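Local coordinates for protein response regulator (PDB 3N0R) that acts as a two-component stress response regulator whose receiver domain probably controls the binding of an anti-sigma factor by its sigma-like domain, at residues D49-V54 against R78-I83. The protein carries 1 engineered substitution. Residues are numbered along the deposited sequence; the frame is centred on the assembly and turned at random. Where two conformers were deposited one is given.
Sequences DHYVRV and RVFHAI
Helices 45-60 and 72-84 meet at Val52 and Phe80, whose CA atoms, 7.1 Å apart, are the nearest across the two segments. Backbone bonds from Arg53 N to Asp49 O and from Ala82 N to Arg78 O, 2.9 Å each, confirm that both segments are helical. They belong to the sigma2 part of PhyR, a helical unit related by sequence family to sigma factor region 2, so the contact is helix-helix packing within the sigma-like half of the protein. No hydrogen bond joins the segments; the junction is apolar and buries 189 Å² in total.

Phe80 spans the gap. Because chi1 is near 180° (-177°), CG lies opposite the backbone N and the far rim of the ring meets helix 45-60, with CE2 3.7 Å from Tyr51 CB, while CZ lies 3.8 Å from the same methylene carbon. Val52 CG2 meets CE2 as well, at 3.8 Å, and the Val52 and Phe80 side chains cross at about a right angle.

Tyr51 starts toward helix 72-84 but then turns off: CG is anti to the carbonyl carbon (chi1 -70°), and the phenol leads away, stacking on Trp84. The indole of Trp84 also donates NE1-H to Tyr51 O, adding a polar tie beside the apolar one. From helix 31-42, Ile34 touches both Val52 and Phe80, which places their meeting in a three-helix core. At the edge of the Phe80 ring, in its plane, sits the backbone N of Val52.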
# COMPACT_ATOMS: atom_id res chain seq x y z
N ASP A 49 5.02 -0.13 9.74
CA ASP A 49 5.32 1.02 10.60
C ASP A 49 6.67 0.84 11.30
O ASP A 49 7.47 1.78 11.41
CB ASP A 49 4.24 1.20 11.66
CG ASP A 49 2.94 1.74 11.09
OD1 ASP A 49 2.93 2.22 9.94
OD2 ASP A 49 1.92 1.69 11.82
N HIS A 50 6.91 -0.37 11.80
CA HIS A 50 8.13 -0.64 12.53
C HIS A 50 9.35 -0.45 11.62
O HIS A 50 10.35 0.14 12.02
CB HIS A 50 8.09 -2.06 13.07
CG HIS A 50 9.24 -2.39 13.97
ND1 HIS A 50 9.75 -3.66 14.06
CD2 HIS A 50 9.96 -1.63 14.83
CE1 HIS A 50 10.75 -3.67 14.94
NE2 HIS A 50 10.88 -2.45 15.42
N TYR A 51 9.26 -0.96 10.39
CA TYR A 51 10.40 -0.87 9.49
C TYR A 51 10.72 0.60 9.19
O TYR A 51 11.89 0.99 9.11
CB TYR A 51 10.14 -1.65 8.20
CG TYR A 51 10.12 -3.16 8.33
CD1 TYR A 51 10.30 -3.79 9.56
CD2 TYR A 51 9.92 -3.95 7.21
CE1 TYR A 51 10.29 -5.18 9.66
CE2 TYR A 51 9.89 -5.33 7.30
CZ TYR A 51 10.08 -5.93 8.53
OH TYR A 51 10.05 -7.31 8.62
N VAL A 52 9.68 1.42 9.03
CA VAL A 52 9.89 2.83 8.81
C VAL A 52 10.51 3.51 10.04
O VAL A 52 11.44 4.32 9.92
CB VAL A 52 8.58 3.54 8.41
CG1 VAL A 52 8.75 5.05 8.43
CG2 VAL A 52 8.12 3.05 7.05
N ARG A 53 10.02 3.18 11.24
CA ARG A 53 10.55 3.78 12.45
C ARG A 53 12.05 3.49 12.61
O ARG A 53 12.83 4.38 12.98
CB ARG A 53 9.77 3.29 13.67
CG ARG A 53 10.11 4.04 14.95
CD ARG A 53 9.20 3.62 16.10
NE ARG A 53 9.35 2.21 16.44
CZ ARG A 53 10.27 1.73 17.26
NH1 ARG A 53 11.15 2.56 17.83
NH2 ARG A 53 10.33 0.43 17.52
N VAL A 54 12.45 2.26 12.31
CA VAL A 54 13.85 1.88 12.39
C VAL A 54 14.70 2.71 11.42
O VAL A 54 15.77 3.21 11.79
CB VAL A 54 14.04 0.38 12.11
CG1 VAL A 54 15.51 0.05 11.87
CG2 VAL A 54 13.45 -0.44 13.27
N ARG A 78 15.58 4.88 -0.64
CA ARG A 78 16.82 4.14 -0.85
C ARG A 78 17.38 3.60 0.47
O ARG A 78 17.79 2.44 0.55
CB ARG A 78 17.83 5.02 -1.57
CG ARG A 78 19.16 4.36 -1.84
CD ARG A 78 20.07 5.28 -2.65
NE ARG A 78 21.35 4.66 -2.95
CZ ARG A 78 22.37 5.28 -3.54
NH1 ARG A 78 22.26 6.55 -3.90
NH2 ARG A 78 23.50 4.62 -3.77
N VAL A 79 17.39 4.43 1.50
CA VAL A 79 17.84 4.00 2.83
C VAL A 79 16.96 2.86 3.35
O VAL A 79 17.46 1.86 3.86
CB VAL A 79 17.87 5.19 3.81
CG1 VAL A 79 17.91 4.71 5.25
CG2 VAL A 79 19.07 6.08 3.48
N PHE A 80 15.64 3.01 3.22
CA PHE A 80 14.71 1.96 3.64
C PHE A 80 15.05 0.63 2.95
O PHE A 80 15.08 -0.42 3.58
CB PHE A 80 13.29 2.39 3.30
CG PHE A 80 12.23 1.41 3.75
CD1 PHE A 80 11.88 0.34 2.94
CD2 PHE A 80 11.60 1.55 4.98
CE1 PHE A 80 10.91 -0.56 3.34
CE2 PHE A 80 10.62 0.66 5.38
CZ PHE A 80 10.28 -0.41 4.58
N HIS A 81 15.32 0.69 1.64
CA HIS A 81 15.68 -0.50 0.89
C HIS A 81 17.02 -1.10 1.29
O HIS A 81 17.18 -2.32 1.30
CB HIS A 81 15.64 -0.20 -0.61
CG HIS A 81 14.28 -0.31 -1.20
ND1 HIS A 81 13.98 -1.28 -2.13
CD2 HIS A 81 13.13 0.37 -0.96
CE1 HIS A 81 12.70 -1.18 -2.46
NE2 HIS A 81 12.15 -0.21 -1.76
N ALA A 82 18.00 -0.26 1.61
CA ALA A 82 19.30 -0.75 2.09
C ALA A 82 19.14 -1.53 3.40
O ALA A 82 19.76 -2.57 3.60
CB ALA A 82 20.27 0.42 2.28
N ILE A 83 18.30 -1.00 4.30
CA ILE A 83 18.10 -1.64 5.59
C ILE A 83 17.31 -2.94 5.46
O ILE A 83 17.71 -3.96 6.03
CB ILE A 83 17.40 -0.70 6.59
CG1 ILE A 83 18.31 0.50 6.89
CG2 ILE A 83 17.05 -1.43 7.87
CD1 ILE A 83 17.62 1.64 7.65